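Local coordinates for putative oxidoreductase with NAD(P)-binding Rossmann-fold domain (Clostridium difficile, PDB 3UUW), which is a putative dehydrogenase of the GFO/IDH/MocA family that probably binds NAD(P) in a Rossmann-fold domain and oxidises or reduces a substrate not yet identified, at residues V158-T163 / K302-V307; E188-F191 / N197-F200; I147-L152 / I169-T174; E108-S113 / E292-Q297. All blocks are in the same frame, centred on the assembly; numbering follows the deposited sequence.

Contact 1 (V158-T163 / K302-V307)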
loop_
_atom_site.group_PDB
_atom_site.type_symbol
_atom_site.label_atom_id
_atom_site.label_comp_id
_atom_site.label_asym_id
_atom_site.label_seq_id
_atom_site.Cartn_x
_atom_site.Cartn_y
_atom_site.Cartn_z
ATOM N N VAL A 158 17.130 -13.598 -28.175
ATOM C CA VAL A 158 17.040 -12.718 -29.328
ATOM C C VAL A 158 18.110 -11.670 -29.090
ATOM O O VAL A 158 18.387 -11.322 -27.940
ATOM C CB VAL A 158 15.672 -12.059 -29.454
ATOM C CG1 VAL A 158 15.545 -11.396 -30.823
ATOM C CG2 VAL A 158 14.563 -13.091 -29.262
ATOM N N ARG A 159 18.745 -11.188 -30.152
ATOM C CA ARG A 159 19.802 -10.207 -29.971
ATOM C C ARG A 159 19.230 -8.957 -29.273
ATOM O O ARG A 159 18.075 -8.589 -29.471
ATOM C CB ARG A 159 20.476 -9.864 -31.295
ATOM C CG ARG A 159 21.812 -9.185 -31.109
ATOM C CD ARG A 159 22.557 -8.975 -32.419
ATOM N NE ARG A 159 23.828 -8.307 -32.154
ATOM C CZ ARG A 159 24.737 -7.993 -33.069
ATOM N NH1 ARG A 159 24.540 -8.281 -34.355
ATOM N NH2 ARG A 159 25.855 -7.385 -32.690
ATOM N N PHE A 160 20.053 -8.327 -28.447
ATOM C CA PHE A 160 19.598 -7.183 -27.630
ATOM C C PHE A 160 18.960 -6.050 -28.444
ATOM O O PHE A 160 18.035 -5.395 -27.967
ATOM C CB PHE A 160 20.754 -6.641 -26.803
ATOM C CG PHE A 160 21.736 -5.842 -27.608
ATOM C CD1 PHE A 160 22.720 -6.469 -28.355
ATOM C CD2 PHE A 160 21.656 -4.455 -27.634
ATOM C CE1 PHE A 160 23.616 -5.733 -29.112
ATOM C CE2 PHE A 160 22.555 -3.708 -28.379
ATOM C CZ PHE A 160 23.537 -4.351 -29.123
ATOM N N ASP A 161 19.462 -5.787 -29.655
ATOM C CA ASP A 161 18.907 -4.692 -30.460
ATOM C C ASP A 161 17.418 -4.877 -30.777
ATOM O O ASP A 161 16.664 -3.905 -30.806
ATOM C CB ASP A 161 19.727 -4.419 -31.732
ATOM C CG ASP A 161 19.899 -5.649 -32.620
ATOM O OD1 ASP A 161 20.018 -6.786 -32.110
ATOM O OD2 ASP A 161 19.936 -5.465 -33.854
ATOM N N SER A 162 16.997 -6.114 -30.992
ATOM C CA SER A 162 15.583 -6.415 -31.229
ATOM C C SER A 162 14.740 -6.035 -30.011
ATOM O O SER A 162 13.702 -5.402 -30.133
ATOM C CB SER A 162 15.407 -7.898 -31.538
ATOM O OG SER A 162 16.216 -8.254 -32.631
ATOM N N THR A 163 15.204 -6.418 -28.831
ATOM C CA THR A 163 14.497 -6.092 -27.591
ATOM C C THR A 163 14.447 -4.572 -27.347
ATOM O O THR A 163 13.437 -4.030 -26.933
ATOM C CB THR A 163 15.146 -6.825 -26.406
ATOM O OG1 THR A 163 15.267 -8.217 -26.731
ATOM C CG2 THR A 163 14.317 -6.679 -25.151
ATOM N N LYS A 302 21.160 5.018 -32.451
ATOM C CA LYS A 302 22.416 5.626 -32.009
ATOM C C LYS A 302 23.036 4.792 -30.872
ATOM O O LYS A 302 24.236 4.499 -30.873
ATOM C CB LYS A 302 22.124 7.069 -31.630
ATOM C CG LYS A 302 23.286 7.970 -31.230
ATOM C CD LYS A 302 22.965 9.413 -31.682
ATOM C CE LYS A 302 23.279 10.446 -30.637
ATOM N NZ LYS A 302 22.171 10.473 -29.631
ATOM N N ILE A 303 22.201 4.368 -29.926
ATOM C CA ILE A 303 22.649 3.524 -28.836
ATOM C C ILE A 303 23.163 2.172 -29.362
ATOM O O ILE A 303 24.263 1.714 -28.996
ATOM C CB ILE A 303 21.494 3.303 -27.843
ATOM C CG1 ILE A 303 21.154 4.608 -27.135
ATOM C CG2 ILE A 303 21.841 2.241 -26.844
ATOM C CD1 ILE A 303 19.808 4.566 -26.450
ATOM N N ILE A 304 22.370 1.532 -30.215
ATOM C CA ILE A 304 22.747 0.252 -30.808
ATOM C C ILE A 304 24.074 0.357 -31.594
ATOM O O ILE A 304 24.957 -0.505 -31.466
ATOM C CB ILE A 304 21.626 -0.290 -31.712
ATOM C CG1 ILE A 304 20.421 -0.712 -30.852
ATOM C CG2 ILE A 304 22.136 -1.483 -32.540
ATOM C CD1 ILE A 304 19.116 -0.850 -31.618
ATOM N N ASN A 305 24.226 1.430 -32.349
ATOM C CA ASN A 305 25.452 1.632 -33.148
ATOM C C ASN A 305 26.700 1.966 -32.326
ATOM O O ASN A 305 27.832 1.820 -32.819
ATOM C CB ASN A 305 25.204 2.689 -34.223
ATOM C CG ASN A 305 24.288 2.178 -35.342
ATOM O OD1 ASN A 305 24.307 0.991 -35.683
ATOM N ND2 ASN A 305 23.493 3.076 -35.920
ATOM N N SER A 306 26.509 2.397 -31.082
ATOM C CA SER A 306 27.625 2.726 -30.197
ATOM C C SER A 306 28.186 1.484 -29.512
ATOM O O SER A 306 29.210 1.572 -28.837
ATOM C CB SER A 306 27.203 3.743 -29.132
ATOM O OG SER A 306 26.389 3.132 -28.140
ATOM N N VAL A 307 27.516 0.340 -29.680
ATOM C CA VAL A 307 27.941 -0.919 -29.063
ATOM C C VAL A 307 29.051 -1.557 -29.881
ATOM O O VAL A 307 28.816 -2.033 -30.994
ATOM C CB VAL A 307 26.772 -1.924 -28.950
ATOM C CG1 VAL A 307 27.264 -3.264 -28.409
ATOM C CG2 VAL A 307 25.658 -1.356 -28.070
#

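Contact 2 (E188-F191 / N197-F200)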
loop_
_atom_site.group_PDB
_atom_site.type_symbol
_atom_site.label_atom_id
_atom_site.label_comp_id
_atom_site.label_asym_id
_atom_site.label_seq_id
_atom_site.Cartn_x
_atom_site.Cartn_y
_atom_site.Cartn_z
ATOM N N GLU A 188 24.746 5.770 -19.450
ATOM C CA GLU A 188 24.258 4.504 -20.014
ATOM C C GLU A 188 24.811 3.285 -19.261
ATOM O O GLU A 188 26.013 3.229 -18.934
ATOM C CB GLU A 188 24.647 4.371 -21.504
ATOM C CG GLU A 188 24.345 2.986 -22.097
ATOM C CD GLU A 188 24.709 2.857 -23.565
ATOM O OE1 GLU A 188 23.942 3.380 -24.403
ATOM O OE2 GLU A 188 25.745 2.200 -23.872
ATOM N N ASP A 189 23.924 2.331 -18.986
ATOM C CA ASP A 189 24.311 0.992 -18.554
ATOM C C ASP A 189 23.732 0.072 -19.622
ATOM O O ASP A 189 22.568 0.203 -19.995
ATOM C CB ASP A 189 23.677 0.583 -17.225
ATOM C CG ASP A 189 24.076 1.470 -16.067
ATOM O OD1 ASP A 189 25.232 1.923 -16.019
ATOM O OD2 ASP A 189 23.204 1.683 -15.185
ATOM N N LEU A 190 24.519 -0.867 -20.121
ATOM C CA LEU A 190 23.960 -1.820 -21.056
ATOM C C LEU A 190 24.613 -3.158 -20.787
ATOM O O LEU A 190 25.781 -3.354 -21.101
ATOM C CB LEU A 190 24.149 -1.361 -22.497
ATOM C CG LEU A 190 23.628 -2.331 -23.554
ATOM C CD1 LEU A 190 22.106 -2.398 -23.504
ATOM C CD2 LEU A 190 24.106 -1.905 -24.929
ATOM N N PHE A 191 23.847 -4.066 -20.185
ATOM C CA PHE A 191 24.352 -5.376 -19.760
ATOM C C PHE A 191 23.734 -6.466 -20.607
ATOM O O PHE A 191 22.497 -6.585 -20.691
ATOM C CB PHE A 191 24.051 -5.636 -18.274
ATOM C CG PHE A 191 24.505 -4.538 -17.339
ATOM C CD1 PHE A 191 25.564 -3.680 -17.669
ATOM C CD2 PHE A 191 23.892 -4.382 -16.092
ATOM C CE1 PHE A 191 25.970 -2.674 -16.791
ATOM C CE2 PHE A 191 24.306 -3.381 -15.205
ATOM C CZ PHE A 191 25.346 -2.522 -15.567
ATOM N N ASN A 197 22.187 -11.238 -25.569
ATOM C CA ASN A 197 20.789 -10.997 -25.219
ATOM C C ASN A 197 20.747 -9.870 -24.166
ATOM O O ASN A 197 21.654 -9.771 -23.336
ATOM C CB ASN A 197 20.146 -12.249 -24.646
ATOM C CG ASN A 197 20.436 -13.488 -25.472
ATOM O OD1 ASN A 197 20.984 -14.453 -24.962
ATOM N ND2 ASN A 197 20.115 -13.447 -26.764
ATOM N N LEU A 198 19.695 -9.053 -24.186
ATOM C CA LEU A 198 19.548 -7.960 -23.229
ATOM C C LEU A 198 19.198 -8.448 -21.832
ATOM O O LEU A 198 18.213 -9.175 -21.643
ATOM C CB LEU A 198 18.443 -6.991 -23.680
ATOM C CG LEU A 198 18.202 -5.767 -22.772
ATOM C CD1 LEU A 198 19.444 -4.897 -22.715
ATOM C CD2 LEU A 198 17.012 -4.961 -23.251
ATOM N N ILE A 199 19.997 -8.034 -20.856
ATOM C CA ILE A 199 19.685 -8.265 -19.434
ATOM C C ILE A 199 19.121 -6.982 -18.811
ATOM O O ILE A 199 18.025 -6.963 -18.242
ATOM C CB ILE A 199 20.932 -8.667 -18.611
ATOM C CG1 ILE A 199 21.555 -9.975 -19.108
ATOM C CG2 ILE A 199 20.559 -8.793 -17.108
ATOM C CD1 ILE A 199 22.906 -10.261 -18.500
ATOM N N PHE A 200 19.891 -5.909 -18.907
ATOM C CA PHE A 200 19.507 -4.634 -18.297
ATOM C C PHE A 200 20.001 -3.483 -19.136
ATOM O O PHE A 200 21.088 -3.543 -19.694
ATOM C CB PHE A 200 20.118 -4.572 -16.900
ATOM C CG PHE A 200 19.890 -3.277 -16.190
ATOM C CD1 PHE A 200 18.699 -3.050 -15.513
ATOM C CD2 PHE A 200 20.842 -2.281 -16.202
ATOM C CE1 PHE A 200 18.454 -1.837 -14.864
ATOM C CE2 PHE A 200 20.597 -1.063 -15.551
ATOM C CZ PHE A 200 19.407 -0.861 -14.865
#

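Contact 3 (I147-L152 / I169-T174)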
loop_
_atom_site.group_PDB
_atom_site.type_symbol
_atom_site.label_atom_id
_atom_site.label_comp_id
_atom_site.label_asym_id
_atom_site.label_seq_id
_atom_site.Cartn_x
_atom_site.Cartn_y
_atom_site.Cartn_z
ATOM N N ILE A 147 11.597 6.542 -15.206
ATOM C CA ILE A 147 10.704 5.639 -15.899
ATOM C C ILE A 147 11.336 4.280 -15.936
ATOM O O ILE A 147 12.462 4.148 -16.371
ATOM C CB ILE A 147 10.413 6.069 -17.358
ATOM C CG1 ILE A 147 9.896 7.519 -17.420
ATOM C CG2 ILE A 147 9.419 5.086 -17.988
ATOM C CD1 ILE A 147 9.700 8.046 -18.877
ATOM N N CYS A 148 10.610 3.262 -15.490
ATOM C CA CYS A 148 11.129 1.911 -15.584
ATOM C C CYS A 148 10.099 0.946 -16.122
ATOM O O CYS A 148 8.894 1.181 -16.003
ATOM C CB CYS A 148 11.626 1.411 -14.246
ATOM S SG CYS A 148 10.336 1.184 -13.066
ATOM N N LYS A 149 10.590 -0.144 -16.710
ATOM C CA LYS A 149 9.748 -1.203 -17.256
ATOM C C LYS A 149 10.515 -2.503 -17.129
ATOM O O LYS A 149 11.411 -2.784 -17.932
ATOM C CB LYS A 149 9.372 -0.919 -18.710
ATOM C CG LYS A 149 8.372 -1.866 -19.293
ATOM C CD LYS A 149 7.914 -1.384 -20.670
ATOM C CE LYS A 149 6.676 -2.124 -21.158
ATOM N NZ LYS A 149 6.935 -3.554 -21.463
ATOM N N HIS A 150 10.147 -3.283 -16.118
ATOM C CA HIS A 150 10.854 -4.503 -15.774
ATOM C C HIS A 150 10.007 -5.718 -16.042
ATOM O O HIS A 150 8.777 -5.654 -15.998
ATOM C CB HIS A 150 11.249 -4.497 -14.306
ATOM C CG HIS A 150 12.060 -3.304 -13.900
ATOM N ND1 HIS A 150 13.101 -2.821 -14.665
ATOM C CD2 HIS A 150 12.012 -2.524 -12.793
ATOM C CE1 HIS A 150 13.655 -1.790 -14.048
ATOM N NE2 HIS A 150 13.019 -1.599 -12.902
ATOM N N GLY A 151 10.660 -6.843 -16.289
ATOM C CA GLY A 151 9.920 -8.037 -16.587
ATOM C C GLY A 151 10.394 -9.187 -15.764
ATOM O O GLY A 151 11.527 -9.163 -15.264
ATOM N N LEU A 152 9.511 -10.180 -15.648
ATOM C CA LEU A 152 9.748 -11.425 -14.927
ATOM C C LEU A 152 9.974 -12.528 -15.953
ATOM O O LEU A 152 9.141 -12.723 -16.838
ATOM C CB LEU A 152 8.520 -11.763 -14.065
ATOM C CG LEU A 152 8.547 -13.083 -13.300
ATOM C CD1 LEU A 152 9.606 -13.113 -12.190
ATOM C CD2 LEU A 152 7.161 -13.388 -12.728
ATOM N N ILE A 169 11.760 0.821 -26.499
ATOM C CA ILE A 169 11.282 1.967 -27.266
ATOM C C ILE A 169 10.109 2.636 -26.552
ATOM O O ILE A 169 9.942 3.858 -26.649
ATOM C CB ILE A 169 10.902 1.569 -28.725
ATOM C CG1 ILE A 169 10.754 2.808 -29.619
ATOM C CG2 ILE A 169 9.618 0.720 -28.746
ATOM C CD1 ILE A 169 10.618 2.445 -31.094
ATOM N N HIS A 170 9.291 1.854 -25.853
ATOM C CA HIS A 170 8.181 2.436 -25.097
ATOM C C HIS A 170 8.654 3.349 -23.978
ATOM O O HIS A 170 8.051 4.398 -23.739
ATOM C CB HIS A 170 7.274 1.370 -24.493
ATOM C CG HIS A 170 6.377 0.709 -25.482
ATOM N ND1 HIS A 170 5.430 1.397 -26.213
ATOM C CD2 HIS A 170 6.249 -0.594 -25.829
ATOM C CE1 HIS A 170 4.774 0.548 -26.985
ATOM N NE2 HIS A 170 5.247 -0.669 -26.763
ATOM N N VAL A 171 9.725 2.946 -23.308
ATOM C CA VAL A 171 10.315 3.733 -22.229
ATOM C C VAL A 171 10.895 5.048 -22.780
ATOM O O VAL A 171 10.616 6.154 -22.263
ATOM C CB VAL A 171 11.373 2.891 -21.462
ATOM C CG1 VAL A 171 12.058 3.732 -20.385
ATOM C CG2 VAL A 171 10.721 1.659 -20.825
ATOM N N ILE A 172 11.690 4.933 -23.839
ATOM C CA ILE A 172 12.323 6.094 -24.493
ATOM C C ILE A 172 11.261 7.017 -25.074
ATOM O O ILE A 172 11.325 8.221 -24.880
ATOM C CB ILE A 172 13.318 5.655 -25.563
ATOM C CG1 ILE A 172 14.465 4.870 -24.923
ATOM C CG2 ILE A 172 13.884 6.862 -26.374
ATOM C CD1 ILE A 172 15.175 5.594 -23.752
ATOM N N ASP A 173 10.272 6.472 -25.775
ATOM C CA ASP A 173 9.252 7.355 -26.335
ATOM C C ASP A 173 8.489 8.117 -25.248
ATOM O O ASP A 173 8.206 9.306 -25.391
ATOM C CB ASP A 173 8.238 6.605 -27.192
ATOM C CG ASP A 173 7.308 7.562 -27.919
ATOM O OD1 ASP A 173 7.767 8.186 -28.909
ATOM O OD2 ASP A 173 6.148 7.717 -27.477
ATOM N N THR A 174 8.134 7.429 -24.172
ATOM C CA THR A 174 7.411 8.089 -23.077
ATOM C C THR A 174 8.282 9.200 -22.470
ATOM O O THR A 174 7.800 10.300 -22.174
ATOM C CB THR A 174 6.957 7.081 -22.039
ATOM O OG1 THR A 174 6.154 6.078 -22.668
ATOM C CG2 THR A 174 6.177 7.771 -20.920
#

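Contact 4 (E108-S113 / E292-Q297)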
loop_
_atom_site.group_PDB
_atom_site.type_symbol
_atom_site.label_atom_id
_atom_site.label_comp_id
_atom_site.label_asym_id
_atom_site.label_seq_id
_atom_site.Cartn_x
_atom_site.Cartn_y
_atom_site.Cartn_z
ATOM N N GLU A 108 11.271 7.098 -45.353
ATOM C CA GLU A 108 10.760 6.924 -46.704
ATOM C C GLU A 108 9.238 6.775 -46.688
ATOM O O GLU A 108 8.537 7.381 -47.498
ATOM C CB GLU A 108 11.393 5.711 -47.379
ATOM C CG GLU A 108 10.938 5.525 -48.828
ATOM C CD GLU A 108 11.347 4.203 -49.424
ATOM O OE1 GLU A 108 12.252 3.539 -48.873
ATOM O OE2 GLU A 108 10.771 3.834 -50.477
ATOM N N LEU A 109 8.738 5.978 -45.750
ATOM C CA LEU A 109 7.297 5.764 -45.602
ATOM C C LEU A 109 6.578 7.059 -45.215
ATOM O O LEU A 109 5.507 7.336 -45.717
ATOM C CB LEU A 109 6.993 4.670 -44.604
ATOM C CG LEU A 109 7.516 3.258 -44.924
ATOM C CD1 LEU A 109 7.324 2.341 -43.710
ATOM C CD2 LEU A 109 6.833 2.708 -46.203
ATOM N N ILE A 110 7.184 7.839 -44.328
ATOM C CA ILE A 110 6.601 9.114 -43.907
ATOM C C ILE A 110 6.430 10.027 -45.111
ATOM O O ILE A 110 5.364 10.664 -45.300
ATOM C CB ILE A 110 7.430 9.788 -42.769
ATOM C CG1 ILE A 110 7.246 8.996 -41.459
ATOM C CG2 ILE A 110 7.014 11.285 -42.585
ATOM C CD1 ILE A 110 8.404 9.223 -40.426
ATOM N N GLU A 111 7.460 10.115 -45.949
ATOM C CA GLU A 111 7.354 10.985 -47.112
ATOM C C GLU A 111 6.292 10.487 -48.078
ATOM O O GLU A 111 5.526 11.294 -48.621
ATOM C CB GLU A 111 8.698 11.168 -47.804
ATOM C CG GLU A 111 9.698 11.924 -46.941
ATOM C CD GLU A 111 9.142 13.242 -46.398
ATOM O OE1 GLU A 111 8.552 14.005 -47.192
ATOM O OE2 GLU A 111 9.305 13.504 -45.177
ATOM N N LEU A 112 6.221 9.182 -48.276
ATOM C CA LEU A 112 5.169 8.610 -49.135
ATOM C C LEU A 112 3.780 8.978 -48.592
ATOM O O LEU A 112 2.909 9.437 -49.350
ATOM C CB LEU A 112 5.332 7.094 -49.269
ATOM C CG LEU A 112 4.318 6.374 -50.156
ATOM C CD1 LEU A 112 4.287 6.963 -51.560
ATOM C CD2 LEU A 112 4.626 4.862 -50.203
ATOM N N SER A 113 3.594 8.877 -47.282
ATOM C CA SER A 113 2.300 9.206 -46.675
ATOM C C SER A 113 1.943 10.686 -46.895
ATOM O O SER A 113 0.825 11.024 -47.257
ATOM C CB SER A 113 2.289 8.833 -45.183
ATOM O OG SER A 113 2.984 9.791 -44.372
ATOM N N GLU A 292 7.872 12.430 -34.984
ATOM C CA GLU A 292 7.334 11.831 -33.757
ATOM C C GLU A 292 7.236 10.304 -33.862
ATOM O O GLU A 292 7.363 9.603 -32.861
ATOM C CB GLU A 292 5.971 12.431 -33.395
ATOM C CG GLU A 292 6.059 13.877 -32.960
ATOM C CD GLU A 292 6.867 14.042 -31.679
ATOM O OE1 GLU A 292 6.775 13.168 -30.805
ATOM O OE2 GLU A 292 7.598 15.051 -31.548
ATOM N N CYS A 293 7.040 9.786 -35.073
ATOM C CA CYS A 293 6.924 8.341 -35.289
ATOM C C CYS A 293 8.246 7.598 -35.107
ATOM O O CYS A 293 8.241 6.393 -34.879
ATOM C CB CYS A 293 6.432 8.029 -36.725
ATOM S SG CYS A 293 4.723 8.503 -37.050
ATOM N N ILE A 294 9.368 8.316 -35.237
ATOM C CA ILE A 294 10.679 7.678 -35.332
ATOM C C ILE A 294 11.741 8.267 -34.422
ATOM O O ILE A 294 12.848 7.772 -34.406
ATOM C CB ILE A 294 11.199 7.723 -36.815
ATOM C CG1 ILE A 294 11.138 9.153 -37.390
ATOM C CG2 ILE A 294 10.373 6.791 -37.664
ATOM C CD1 ILE A 294 11.773 9.291 -38.804
ATOM N N LYS A 295 11.406 9.294 -33.636
ATOM C CA LYS A 295 12.448 9.943 -32.843
ATOM C C LYS A 295 13.014 9.042 -31.745
ATOM O O LYS A 295 14.213 9.068 -31.502
ATOM C CB LYS A 295 12.007 11.290 -32.299
ATOM C CG LYS A 295 10.939 11.329 -31.322
ATOM C CD LYS A 295 10.894 12.812 -30.826
ATOM C CE LYS A 295 9.901 13.059 -29.775
ATOM N NZ LYS A 295 9.855 14.535 -29.490
ATOM N N ALA A 296 12.156 8.262 -31.076
ATOM C CA ALA A 296 12.638 7.313 -30.077
ATOM C C ALA A 296 13.514 6.241 -30.764
ATOM O O ALA A 296 14.599 5.870 -30.274
ATOM C CB ALA A 296 11.470 6.658 -29.333
ATOM N N GLN A 297 13.063 5.761 -31.919
ATOM C CA GLN A 297 13.820 4.752 -32.654
ATOM C C GLN A 297 15.195 5.262 -33.101
ATOM O O GLN A 297 16.180 4.529 -33.044
ATOM C CB GLN A 297 13.028 4.261 -33.850
ATOM C CG GLN A 297 13.611 3.009 -34.488
ATOM C CD GLN A 297 12.779 2.536 -35.657
ATOM O OE1 GLN A 297 11.767 3.159 -36.001
ATOM N NE2 GLN A 297 13.214 1.448 -36.290
#

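Contact 1 (V158-T163 / K302-V307)
F160 and V307 approach from opposite directions and meet where the start of helix 160-179 passes the end of helix 295-305, a helix-helix contact on one side of the mixed beta-sheet of the C-terminal domain. The phenyl ring comes end-on to the valine: its CZ touches V307 CG2 at 3.8 Å and reaches V307 CG1 as well, filling the fork between the two methyls. The CG2 methyl meets the ring obliquely. F160 CG sits between its backbone N and carbonyl carbon (chi1 75°), a torsion that sends the ring across to the other helix. L192 and L198, on strands 184-192 and 198-206, also touch this ring, so the aromatic fills the angle between helices and sheet.

The second meeting is of a different kind. I304 presents its CD1 methyl to D161, and what it finds there is the CB methylene, 3.6 Å away, rather than the carboxylate. I304 CG1 and CG2 both lie close to the same CB, so the whole branched end of the isoleucine is gathered round one carbon. L164 and I165 of helix 160-179 take up other parts of I304. The contact across the pair is thus wholly van der Waals, although an acidic residue takes part.

Near the C-terminal end of helix 295-305, the carbonyl oxygen of I303 receives both the backbone N and the hydroxyl of S306, with S306 OG 2.7 Å from I303 O and tilted 21° from the carbonyl plane.

Contact 2 (E188-F191 / N197-F200)
F191 and F200 pair through the backbone, and their rings lie alongside. F191 N donates to F200 O at 2.9 Å in an almost straight bond (N-H...O angle 177°). F191 O receives two amides: I199 N, in the carbonyl plane at 2.9 Å, and F200 N, longer at 3.2 Å and tilted from that plane. Two residues facing one make a classic beta bulge, set in the hairpin of strands 184-192 and 198-206, with 184-192 outermost in the mixed sheet within the chain. F191 and F200 themselves form an antiparallel hydrogen-bonded pair, and their rings lie side by side on one face, with planes at 32° and CD2 to CD2 at 3.7 Å. At the edge of the F200 ring, in its plane, lies D189 OD2, 3.8 Å from CE2. The other oxygen of that carboxylate, OD1, is held by K204, K206 and S211 of the second subunit, which also packs V143 on F200. On the reverse face, L190 CD1 meets L198 CD1 at 3.7 Å, the side chains crossing nearly at right angles. Beyond them V307 covers L190, while F160, T163 and L164 of helix 160-179 cover L198.

Contact 3 (I147-L152 / I169-T174)
V171 packs its two methyls against different residues of strand 142-150. V171 CG1 lies 3.8 Å from I147 CG2, and V171 CG2 lies 3.6 Å from K149 CB. I147 and V171 slide past each other in opposite directions; with I147 CG1 anti to the carbonyl carbon (chi1 -54°), the CD1 methyl continues to T174, whose CG2 is 4.1 Å away. This is the tight, buried end of a helix packed on the mixed sheet of the C-terminal domain: residues 169-174 of helix 160-179 run nearly antiparallel to strand residues 147-150, the axes 8.6 Å apart. V227 of strand 224-231 and T214 of strand 211-217 extend the apolar surface.

Toward H170 the fit loosens. K149 stays partly exposed and runs extended past V171 before bending at its last torsion. H170 sets off toward the strand, but its side chain stops short of contact, K149 NZ and H170 NE2 being 6.3 Å apart. T174 OG1 bonds to H170 O at 2.8 Å. The chemistry therefore divides: between 147-152 and 169-174 only apolar packing is found, whereas D167, earlier in the same helix, takes the K149 ammonium in a salt bridge, so a charged bond also joins this strand to the helix.

Contact 4 (E108-S113 / E292-Q297)
I110 and C293 mark the nearest backbone approach, with 8.7 Å between their CA atoms, a separation that side chains alone must span. Residues 108-113 are regular helix, part of helix 103-116 in the Rossmann-type nucleotide-binding domain, whereas 292-297 includes the start of helix 295-305, with I294 at its N-cap position. The contact therefore ties the Rossmann-fold domain to the last helix of the chain, which packs on the C-terminal domain.

Across the gap I110 and I294 reach for each other tip to tip. Their CD1 methyls meet at 3.7 Å, and I110 CD1 also has I294 CG1 and CG2 within about 4.2 Å. I294 has its CG1 branch between the backbone N and carbonyl carbon (chi1 52°), which directs the ethyl arm toward the Rossmann helix. C293 adds a looser touch from its CB, 4.4 Å from I110 CD1. L99 lies against both isoleucines, while V103 and E107 of helix 103-116 also border I294; I110, C293 and I294 are all buried in this mainly apolar joint.

Polar groups beside it pair without crossing between the segments. S113 OG gives a bond to the I110 carbonyl oxygen at 2.7 Å, about one turn back in its own helix. On the other side E292 has two cationic partners: R127 NH1 at OE1, and K295 NZ, which sits 3.1 Å from OE2 on its syn side.

How the contacts relate
Contacts 1 and 2 adjoin at one end of the C-terminal domain, their centres about 9 Å apart, with contact 2 nested in the chain loop that contact 1 closes. Contact 3 lies about 15 Å from contact 1 between centres; both use helix 160-179, and contacts 2 and 3 both reach the mixed sheet and the second subunit. Along the chain contact 3 closes before contact 2 opens, both nest inside the loop closed by contact 4, and contacts 1 and 4 cross. Contact 4 alone brings in the Rossmann-fold domain, about 27 Å from contact 2 between centres. Helix 295-305 touches helix 103-116 of that domain at its start and helix 160-179 of the C-terminal domain along its length.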